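Local coordinates for polymeric Immunoglobulin Receptor (Oncorhynchus mykiss, PDB 5F1S), which probably binds polymeric immunoglobulins for transport to mucosal surfaces, where its cleaved ectodomain would serve as secretory component, at residues R189-Y194 against Y206-P211; K144-S149 against F179-K184. One frame throughout, in Å; residues are numbered along the deposited sequence.

Contact 1: R189-Y194 against Y206-P211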
ATOM      1  N   ARG A 189      30.472   6.638  -6.255  1.00 41.87           N
ATOM      2  CA  ARG A 189      29.915   7.976  -6.414  1.00 43.19           C
ATOM      3  C   ARG A 189      28.387   7.969  -6.530  1.00 39.94           C
ATOM      4  O   ARG A 189      27.782   9.031  -6.396  1.00 43.48           O
ATOM      5  CB  ARG A 189      30.505   8.672  -7.646  1.00 49.40           C
ATOM      6  CG  ARG A 189      30.077   8.070  -8.966  1.00 55.90           C
ATOM      7  CD  ARG A 189      30.740   8.735 -10.197  1.00 62.05           C
ATOM      8  NE  ARG A 189      30.358   7.990 -11.397  1.00 90.74           N
ATOM      9  CZ  ARG A 189      30.951   6.871 -11.812  1.00 95.19           C
ATOM     10  NH1 ARG A 189      31.986   6.373 -11.143  1.00 81.91           N
ATOM     11  NH2 ARG A 189      30.514   6.245 -12.902  1.00 85.98           N
ATOM     12  N   ASP A 190      27.756   6.830  -6.786  1.00 37.98           N
ATOM     13  CA  ASP A 190      26.286   6.794  -6.852  1.00 37.83           C
ATOM     14  C   ASP A 190      25.617   6.958  -5.481  1.00 35.82           C
ATOM     15  O   ASP A 190      24.387   7.154  -5.416  1.00 34.97           O
ATOM     16  CB  ASP A 190      25.802   5.485  -7.453  1.00 39.38           C
ATOM     17  CG  ASP A 190      26.326   5.249  -8.879  1.00 42.97           C
ATOM     18  OD1 ASP A 190      26.679   6.232  -9.543  1.00 43.47           O
ATOM     19  OD2 ASP A 190      26.369   4.079  -9.318  1.00 42.37           O
ATOM     20  N   THR A 191      26.364   6.828  -4.388  1.00 35.79           N
ATOM     21  CA  THR A 191      25.769   6.994  -3.061  1.00 33.55           C
ATOM     22  C   THR A 191      25.047   8.331  -2.946  1.00 34.54           C
ATOM     23  O   THR A 191      25.558   9.375  -3.367  1.00 35.54           O
ATOM     24  CB  THR A 191      26.845   6.874  -1.972  1.00 34.61           C
ATOM     25  OG1 THR A 191      27.326   5.508  -1.936  1.00 33.66           O
ATOM     26  CG2 THR A 191      26.277   7.224  -0.664  1.00 33.37           C
ATOM     27  N   GLY A 192      23.852   8.303  -2.366  1.00 34.51           N
ATOM     28  CA  GLY A 192      23.141   9.523  -2.051  1.00 33.60           C
ATOM     29  C   GLY A 192      21.631   9.402  -2.266  1.00 32.28           C
ATOM     30  O   GLY A 192      21.063   8.312  -2.424  1.00 32.92           O
ATOM     31  N   TRP A 193      21.002  10.570  -2.263  1.00 31.26           N
ATOM     32  CA  TRP A 193      19.566  10.695  -2.376  1.00 29.39           C
ATOM     33  C   TRP A 193      19.111  10.831  -3.824  1.00 31.32           C
ATOM     34  O   TRP A 193      19.716  11.573  -4.620  1.00 31.49           O
ATOM     35  CB  TRP A 193      19.094  11.909  -1.595  1.00 30.40           C
ATOM     36  CG  TRP A 193      19.063  11.694  -0.105  1.00 31.45           C
ATOM     37  CD1 TRP A 193      19.950  12.183   0.829  1.00 32.93           C
ATOM     38  CD2 TRP A 193      18.091  10.930   0.615  1.00 30.87           C
ATOM     39  NE1 TRP A 193      19.572  11.753   2.081  1.00 32.74           N
ATOM     40  CE2 TRP A 193      18.445  10.985   1.982  1.00 32.73           C
ATOM     41  CE3 TRP A 193      16.955  10.198   0.241  1.00 32.69           C
ATOM     42  CZ2 TRP A 193      17.685  10.351   2.973  1.00 31.71           C
ATOM     43  CZ3 TRP A 193      16.215   9.559   1.225  1.00 31.19           C
ATOM     44  CH2 TRP A 193      16.583   9.656   2.585  1.00 33.93           C
ATOM     45  N   TYR A 194      17.983  10.183  -4.103  1.00 30.09           N
ATOM     46  CA  TYR A 194      17.346  10.127  -5.417  1.00 32.55           C
ATOM     47  C   TYR A 194      15.851  10.330  -5.251  1.00 30.55           C
ATOM     48  O   TYR A 194      15.304  10.253  -4.148  1.00 31.12           O
ATOM     49  CB  TYR A 194      17.564   8.772  -6.094  1.00 32.71           C
ATOM     50  CG  TYR A 194      19.003   8.524  -6.462  1.00 32.94           C
ATOM     51  CD1 TYR A 194      19.456   8.789  -7.759  1.00 32.69           C
ATOM     52  CD2 TYR A 194      19.926   8.063  -5.498  1.00 34.45           C
ATOM     53  CE1 TYR A 194      20.774   8.588  -8.101  1.00 35.00           C
ATOM     54  CE2 TYR A 194      21.255   7.868  -5.817  1.00 31.85           C
ATOM     55  CZ  TYR A 194      21.674   8.120  -7.140  1.00 37.47           C
ATOM     56  OH  TYR A 194      22.972   7.944  -7.522  1.00 37.69           O
ATOM     57  N   TYR A 206      17.263   6.617  -0.814  1.00 29.86           N
ATOM     58  CA  TYR A 206      18.695   6.701  -0.563  1.00 29.46           C
ATOM     59  C   TYR A 206      19.387   5.443  -1.040  1.00 31.13           C
ATOM     60  O   TYR A 206      18.935   4.346  -0.724  1.00 31.58           O
ATOM     61  CB  TYR A 206      18.981   6.896   0.942  1.00 30.44           C
ATOM     62  CG  TYR A 206      20.423   7.304   1.191  1.00 32.25           C
ATOM     63  CD1 TYR A 206      21.414   6.347   1.404  1.00 29.86           C
ATOM     64  CD2 TYR A 206      20.806   8.652   1.210  1.00 31.52           C
ATOM     65  CE1 TYR A 206      22.738   6.709   1.608  1.00 33.89           C
ATOM     66  CE2 TYR A 206      22.124   9.016   1.427  1.00 33.55           C
ATOM     67  CZ  TYR A 206      23.096   8.039   1.644  1.00 33.80           C
ATOM     68  OH  TYR A 206      24.416   8.390   1.858  1.00 35.20           O
ATOM     69  N   ILE A 207      20.471   5.610  -1.805  1.00 30.67           N
ATOM     70  CA  ILE A 207      21.302   4.496  -2.256  1.00 30.96           C
ATOM     71  C   ILE A 207      22.624   4.589  -1.509  1.00 31.75           C
ATOM     72  O   ILE A 207      23.314   5.615  -1.579  1.00 32.56           O
ATOM     73  CB  ILE A 207      21.559   4.550  -3.777  1.00 32.76           C
ATOM     74  CG1 ILE A 207      20.235   4.544  -4.574  1.00 36.60           C
ATOM     75  CG2 ILE A 207      22.454   3.368  -4.216  1.00 34.29           C
ATOM     76  CD1 ILE A 207      19.406   3.298  -4.343  1.00 36.55           C
ATOM     77  N   LEU A 208      22.994   3.519  -0.814  1.00 30.81           N
ATOM     78  CA  LEU A 208      24.300   3.450  -0.172  1.00 29.50           C
ATOM     79  C   LEU A 208      25.134   2.410  -0.888  1.00 32.09           C
ATOM     80  O   LEU A 208      24.793   1.229  -0.848  1.00 34.39           O
ATOM     81  CB  LEU A 208      24.152   3.081   1.295  1.00 32.39           C
ATOM     82  CG  LEU A 208      25.478   2.915   2.036  1.00 33.94           C
ATOM     83  CD1 LEU A 208      26.246   4.192   2.031  1.00 36.49           C
ATOM     84  CD2 LEU A 208      25.175   2.448   3.440  1.00 35.31           C
ATOM     85  N   VAL A 209      26.240   2.827  -1.485  1.00 33.05           N
ATOM     86  CA  VAL A 209      27.149   1.909  -2.151  1.00 32.96           C
ATOM     87  C   VAL A 209      28.284   1.626  -1.174  1.00 34.42           C
ATOM     88  O   VAL A 209      28.955   2.553  -0.711  1.00 34.48           O
ATOM     89  CB  VAL A 209      27.698   2.498  -3.461  1.00 33.84           C
ATOM     90  CG1 VAL A 209      28.579   1.479  -4.203  1.00 35.45           C
ATOM     91  CG2 VAL A 209      26.536   2.918  -4.389  1.00 34.15           C
ATOM     92  N   THR A 210      28.496   0.368  -0.879  1.00 34.72           N
ATOM     93  CA  THR A 210      29.503  -0.010   0.085  1.00 34.79           C
ATOM     94  C   THR A 210      30.720  -0.552  -0.640  1.00 36.09           C
ATOM     95  O   THR A 210      30.685  -0.798  -1.848  1.00 35.74           O
ATOM     96  CB  THR A 210      28.928  -1.036   1.047  1.00 36.08           C
ATOM     97  OG1 THR A 210      28.601  -2.224   0.323  1.00 37.93           O
ATOM     98  CG2 THR A 210      27.667  -0.463   1.734  1.00 40.05           C
ATOM     99  N   PRO A 211      31.842  -0.716   0.058  1.00 36.12           N
ATOM    100  CA  PRO A 211      33.078  -1.095  -0.637  1.00 36.95           C
ATOM    101  C   PRO A 211      32.984  -2.487  -1.219  1.00 36.74           C
ATOM    102  O   PRO A 211      32.338  -3.379  -0.641  1.00 39.80           O
ATOM    103  CB  PRO A 211      34.147  -1.035   0.474  1.00 39.39           C
ATOM    104  CG  PRO A 211      33.582  -0.086   1.512  1.00 41.24           C
ATOM    105  CD  PRO A 211      32.076  -0.278   1.440  1.00 37.67           C
TER
HETATM  106  O   HOH W   1      29.874   5.439  -1.145  1.00 43.19           O

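Contact 2: K144-S149 against F179-K184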
ATOM      1  N   LYS A 144       7.367   8.106 -16.067  1.00 39.77           N
ATOM      2  CA  LYS A 144       7.999   7.918 -14.763  1.00 37.31           C
ATOM      3  C   LYS A 144       9.455   8.358 -14.840  1.00 39.34           C
ATOM      4  O   LYS A 144      10.098   8.207 -15.883  1.00 40.31           O
ATOM      5  CB  LYS A 144       7.921   6.459 -14.361  1.00 36.46           C
ATOM      6  CG  LYS A 144       6.505   5.866 -14.446  1.00 35.78           C
ATOM      7  CD  LYS A 144       5.520   6.716 -13.702  1.00 36.33           C
ATOM      8  CE  LYS A 144       4.180   6.041 -13.575  1.00 37.51           C
ATOM      9  NZ  LYS A 144       3.506   5.644 -14.871  1.00 41.03           N
ATOM     10  N   ARG A 145      10.001   8.859 -13.723  1.00 34.77           N
ATOM     11  CA  ARG A 145      11.384   9.315 -13.756  1.00 36.16           C
ATOM     12  C   ARG A 145      12.158   8.921 -12.505  1.00 38.97           C
ATOM     13  O   ARG A 145      11.595   8.678 -11.435  1.00 34.20           O
ATOM     14  CB  ARG A 145      11.502  10.821 -13.962  1.00 42.14           C
ATOM     15  CG  ARG A 145      10.525  11.675 -13.380  1.00 47.92           C
ATOM     16  CD  ARG A 145      10.609  13.104 -14.003  1.00 46.76           C
ATOM     17  NE  ARG A 145      10.454  14.057 -12.926  1.00 47.06           N
ATOM     18  CZ  ARG A 145       9.279  14.415 -12.419  1.00 45.89           C
ATOM     19  NH1 ARG A 145       8.169  13.924 -12.928  1.00 41.82           N
ATOM     20  NH2 ARG A 145       9.215  15.279 -11.410  1.00 51.02           N
ATOM     21  N   TRP A 146      13.461   8.780 -12.708  1.00 36.60           N
ATOM     22  CA  TRP A 146      14.445   8.519 -11.665  1.00 33.56           C
ATOM     23  C   TRP A 146      15.477   9.635 -11.740  1.00 39.58           C
ATOM     24  O   TRP A 146      16.087   9.837 -12.799  1.00 39.74           O
ATOM     25  CB  TRP A 146      15.072   7.158 -11.877  1.00 36.81           C
ATOM     26  CG  TRP A 146      16.235   6.816 -11.003  1.00 33.42           C
ATOM     27  CD1 TRP A 146      17.543   6.765 -11.358  1.00 35.39           C
ATOM     28  CD2 TRP A 146      16.176   6.432  -9.614  1.00 35.30           C
ATOM     29  NE1 TRP A 146      18.321   6.345 -10.268  1.00 34.51           N
ATOM     30  CE2 TRP A 146      17.494   6.166  -9.192  1.00 34.27           C
ATOM     31  CE3 TRP A 146      15.130   6.287  -8.700  1.00 36.56           C
ATOM     32  CZ2 TRP A 146      17.807   5.740  -7.878  1.00 34.03           C
ATOM     33  CZ3 TRP A 146      15.447   5.880  -7.378  1.00 35.86           C
ATOM     34  CH2 TRP A 146      16.763   5.613  -7.001  1.00 32.91           C
ATOM     35  N   CYS A 147      15.610  10.411 -10.660  1.00 33.28           N
ATOM     36  CA  CYS A 147      16.412  11.614 -10.645  1.00 36.07           C
ATOM     37  C   CYS A 147      17.346  11.597  -9.443  1.00 35.91           C
ATOM     38  O   CYS A 147      16.979  11.134  -8.351  1.00 34.48           O
ATOM     39  CB  CYS A 147      15.539  12.888 -10.575  1.00 39.93           C
ATOM     40  SG  CYS A 147      14.077  12.817 -11.730  1.00 59.97           S
ATOM     41  N   ARG A 148      18.533  12.156  -9.627  1.00 34.81           N
ATOM     42  CA  ARG A 148      19.425  12.367  -8.487  1.00 35.61           C
ATOM     43  C   ARG A 148      19.040  13.678  -7.809  1.00 33.91           C
ATOM     44  O   ARG A 148      18.860  14.697  -8.471  1.00 36.72           O
ATOM     45  CB  ARG A 148      20.901  12.384  -8.928  1.00 37.32           C
ATOM     46  CG  ARG A 148      21.860  12.448  -7.711  1.00 41.44           C
ATOM     47  CD  ARG A 148      23.255  11.942  -8.010  1.00 42.01           C
ATOM     48  NE  ARG A 148      24.156  12.320  -6.919  1.00 43.90           N
ATOM     49  CZ  ARG A 148      24.583  11.497  -5.977  1.00 42.19           C
ATOM     50  NH1 ARG A 148      24.208  10.240  -5.970  1.00 42.08           N
ATOM     51  NH2 ARG A 148      25.384  11.928  -5.027  1.00 44.52           N
ATOM     52  N   SER A 149      18.910  13.658  -6.475  1.00 31.55           N
ATOM     53  CA  SER A 149      18.528  14.839  -5.737  1.00 32.87           C
ATOM     54  C   SER A 149      19.511  15.991  -5.975  1.00 37.71           C
ATOM     55  O   SER A 149      20.729  15.825  -5.939  1.00 33.15           O
ATOM     56  CB  SER A 149      18.446  14.506  -4.233  1.00 33.45           C
ATOM     57  OG  SER A 149      18.031  15.630  -3.485  1.00 34.16           O
ATOM     58  N   PHE A 179       6.838   0.981 -10.853  1.00 34.03           N
ATOM     59  CA  PHE A 179       7.948   0.905 -11.793  1.00 37.07           C
ATOM     60  C   PHE A 179       9.207   0.584 -11.024  1.00 37.51           C
ATOM     61  O   PHE A 179       9.358   1.006  -9.881  1.00 36.97           O
ATOM     62  CB  PHE A 179       8.071   2.206 -12.651  1.00 36.28           C
ATOM     63  CG  PHE A 179       8.348   3.507 -11.891  1.00 34.38           C
ATOM     64  CD1 PHE A 179       9.636   4.019 -11.801  1.00 37.12           C
ATOM     65  CD2 PHE A 179       7.320   4.260 -11.388  1.00 36.26           C
ATOM     66  CE1 PHE A 179       9.886   5.222 -11.180  1.00 33.30           C
ATOM     67  CE2 PHE A 179       7.557   5.478 -10.764  1.00 33.73           C
ATOM     68  CZ  PHE A 179       8.845   5.967 -10.667  1.00 33.48           C
ATOM     69  N   THR A 180      10.046  -0.262 -11.600  1.00 37.05           N
ATOM     70  CA  THR A 180      11.291  -0.678 -10.961  1.00 38.05           C
ATOM     71  C   THR A 180      12.448   0.031 -11.634  1.00 39.33           C
ATOM     72  O   THR A 180      12.474   0.180 -12.859  1.00 39.63           O
ATOM     73  CB  THR A 180      11.496  -2.190 -11.052  1.00 44.24           C
ATOM     74  OG1 THR A 180      11.492  -2.584 -12.429  1.00 56.84           O
ATOM     75  CG2 THR A 180      10.363  -2.909 -10.346  1.00 43.29           C
ATOM     76  N   VAL A 181      13.413   0.445 -10.828  1.00 36.72           N
ATOM     77  CA  VAL A 181      14.619   1.105 -11.307  1.00 37.37           C
ATOM     78  C   VAL A 181      15.751   0.157 -10.947  1.00 39.15           C
ATOM     79  O   VAL A 181      15.970  -0.139  -9.769  1.00 38.25           O
ATOM     80  CB  VAL A 181      14.827   2.501 -10.688  1.00 35.78           C
ATOM     81  CG1 VAL A 181      16.121   3.173 -11.208  1.00 35.69           C
ATOM     82  CG2 VAL A 181      13.643   3.417 -10.934  1.00 34.95           C
ATOM     83  N   THR A 182      16.451  -0.359 -11.951  1.00 38.62           N
ATOM     84  CA  THR A 182      17.582  -1.243 -11.707  1.00 36.15           C
ATOM     85  C   THR A 182      18.863  -0.465 -11.958  1.00 41.90           C
ATOM     86  O   THR A 182      19.073   0.037 -13.063  1.00 37.81           O
ATOM     87  CB  THR A 182      17.519  -2.494 -12.592  1.00 41.80           C
ATOM     88  OG1 THR A 182      16.347  -3.225 -12.260  1.00 43.21           O
ATOM     89  CG2 THR A 182      18.725  -3.391 -12.327  1.00 45.37           C
ATOM     90  N   LEU A 183      19.679  -0.318 -10.910  1.00 40.53           N
ATOM     91  CA  LEU A 183      21.023   0.241 -11.003  1.00 41.27           C
ATOM     92  C   LEU A 183      21.956  -0.936 -11.263  1.00 43.51           C
ATOM     93  O   LEU A 183      22.134  -1.796 -10.398  1.00 39.85           O
ATOM     94  CB  LEU A 183      21.389   0.975  -9.715  1.00 42.01           C
ATOM     95  CG  LEU A 183      20.289   1.936  -9.244  1.00 40.99           C
ATOM     96  CD1 LEU A 183      20.720   2.719  -8.001  1.00 43.03           C
ATOM     97  CD2 LEU A 183      19.973   2.898 -10.280  1.00 40.49           C
ATOM     98  N   LYS A 184      22.503  -1.002 -12.482  1.00 45.10           N
ATOM     99  CA  LYS A 184      23.050  -2.253 -12.986  1.00 47.95           C
ATOM    100  C   LYS A 184      24.432  -2.546 -12.432  1.00 49.59           C
ATOM    101  O   LYS A 184      24.778  -3.724 -12.238  1.00 49.30           O
ATOM    102  CB  LYS A 184      23.092  -2.210 -14.512  1.00 50.90           C
ATOM    103  CG  LYS A 184      21.829  -2.750 -15.140  1.00 52.56           C
ATOM    104  CD  LYS A 184      21.395  -1.958 -16.369  1.00 58.38           C
ATOM    105  CE  LYS A 184      22.147  -2.317 -17.592  1.00 58.97           C
ATOM    106  NZ  LYS A 184      21.329  -2.017 -18.809  1.00 56.16           N
TER

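Contact 1: R189-Y194 against Y206-P211
Thr191 OG1 is gripped from two directions where the chain leaves a short 3-10 turn and enters strand 192-198. It accepts the backbone N-H of Val209, with OG1 and Val209 N 2.9 Å apart and an angle of 160° at the hydrogen. It also gives its own proton to a water, whose oxygen lies 2.7 Å from Thr191 OG1. That water donates in turn to Val209 O, so both polar backbone groups of Val209 are tied to one hydroxyl. With chi1 at -68°, OG1 sits beside the backbone N of Thr191, and the methyl CG2 is left to meet Tyr206 OH and Leu208 CD1. Threonine suits the place by offering a hydroxyl and a methyl at once.

Gly192 and Ile207 form the neighbouring antiparallel hydrogen-bonded pair: Gly192 N reaches Ile207 O at 2.9 Å, and Ile207 N reaches Gly192 O at 2.8 Å. A side chain on Gly192 would press on the carbonyl oxygen of Thr191. The Tyr206 ring passes over the Gly192 backbone and turns an edge to the face of Trp193, the planes 76° apart, with Tyr206 CD2 3.4 Å from Trp193 CE2. Nearer the backbone, Tyr206 CB makes a CH-pi contact over the six-membered ring of Trp193.

On the other side of the sheet, Ile207 CG1 packs against the Tyr194 ring, 3.7 Å from Tyr194 CD2, the two side chains crossing at about a right angle. The hydroxyl Tyr194 OH donates back to Asp190 O, 2.7 Å away, on a lone pair in the carbonyl plane, while Asp190 OD2 is bonded to Ala187 N. This tyrosine-to-backbone bond, spanning four residues within an Asp-x-Gly-x-Tyr-x-Cys sequence, is the tyrosine corner of Greek-key immunoglobulin domains, here beside the F-G hairpin.

Contact 2: K144-S149 against F179-K184
Lys144 lays its aliphatic chain across one face of the Phe179 ring. CB stands over the ring centre, 3.6 Å from the Phe179 centroid, a CH-pi contact almost along the ring normal. CG moves toward the rim and lies 3.5 Å from Phe179 CD2. The bend at chi2 (-52°) carries CD out beyond the rim, where it is 3.8 Å from both Phe179 CD2 and CE2. The tip then leads away: NZ forms a salt bridge with Asp173 and hydrogen bonds with Tyr139 O and His142 O. Lysine thus serves twice in a buried place, with methylenes for the ring and a charge for the acid.

An alanine in place of Phe179 would probably open a gap between the sheets and leave the Lys144 methylenes without their aromatic support.

Further along, Val181 CG1 sits over the five-membered ring of Trp146, 3.6 Å from its centroid. Leu183 adds CD2, 3.8 Å from Trp146 NE1. Branched aliphatic side chains suit this broad indole, since their methyls can settle against separate parts of it.

Strands 144-148 and 179-183 belong to opposite sheets of the V-type sandwich, as C and E. Between them, Phe179 also touches Cys133 and Cys196, the intersheet disulfide, and Trp146 meets Val131 and Ile171.

Contact 2 lies in the core between the two sheets, and contact 1 in a hairpin of one of them; their centres are 13 Å apart. They meet because strands 144-148 and 192-198 are neighbours in the same sheet. There Trp193 O lies 2.9 Å from Ser149 N, a probable hydrogen bond, and the rings of Tyr194 and Trp146 stack. Arg148 NH1 probably bonds to Tyr194 OH at 3.0 Å, so the hydroxyl of the tyrosine corner is held from both contacts. In sequence, strand 178-183 leads through the turn at Asp190 into strand 192-198. Together they join core, corner and hairpin within one immunoglobulin V-set domain.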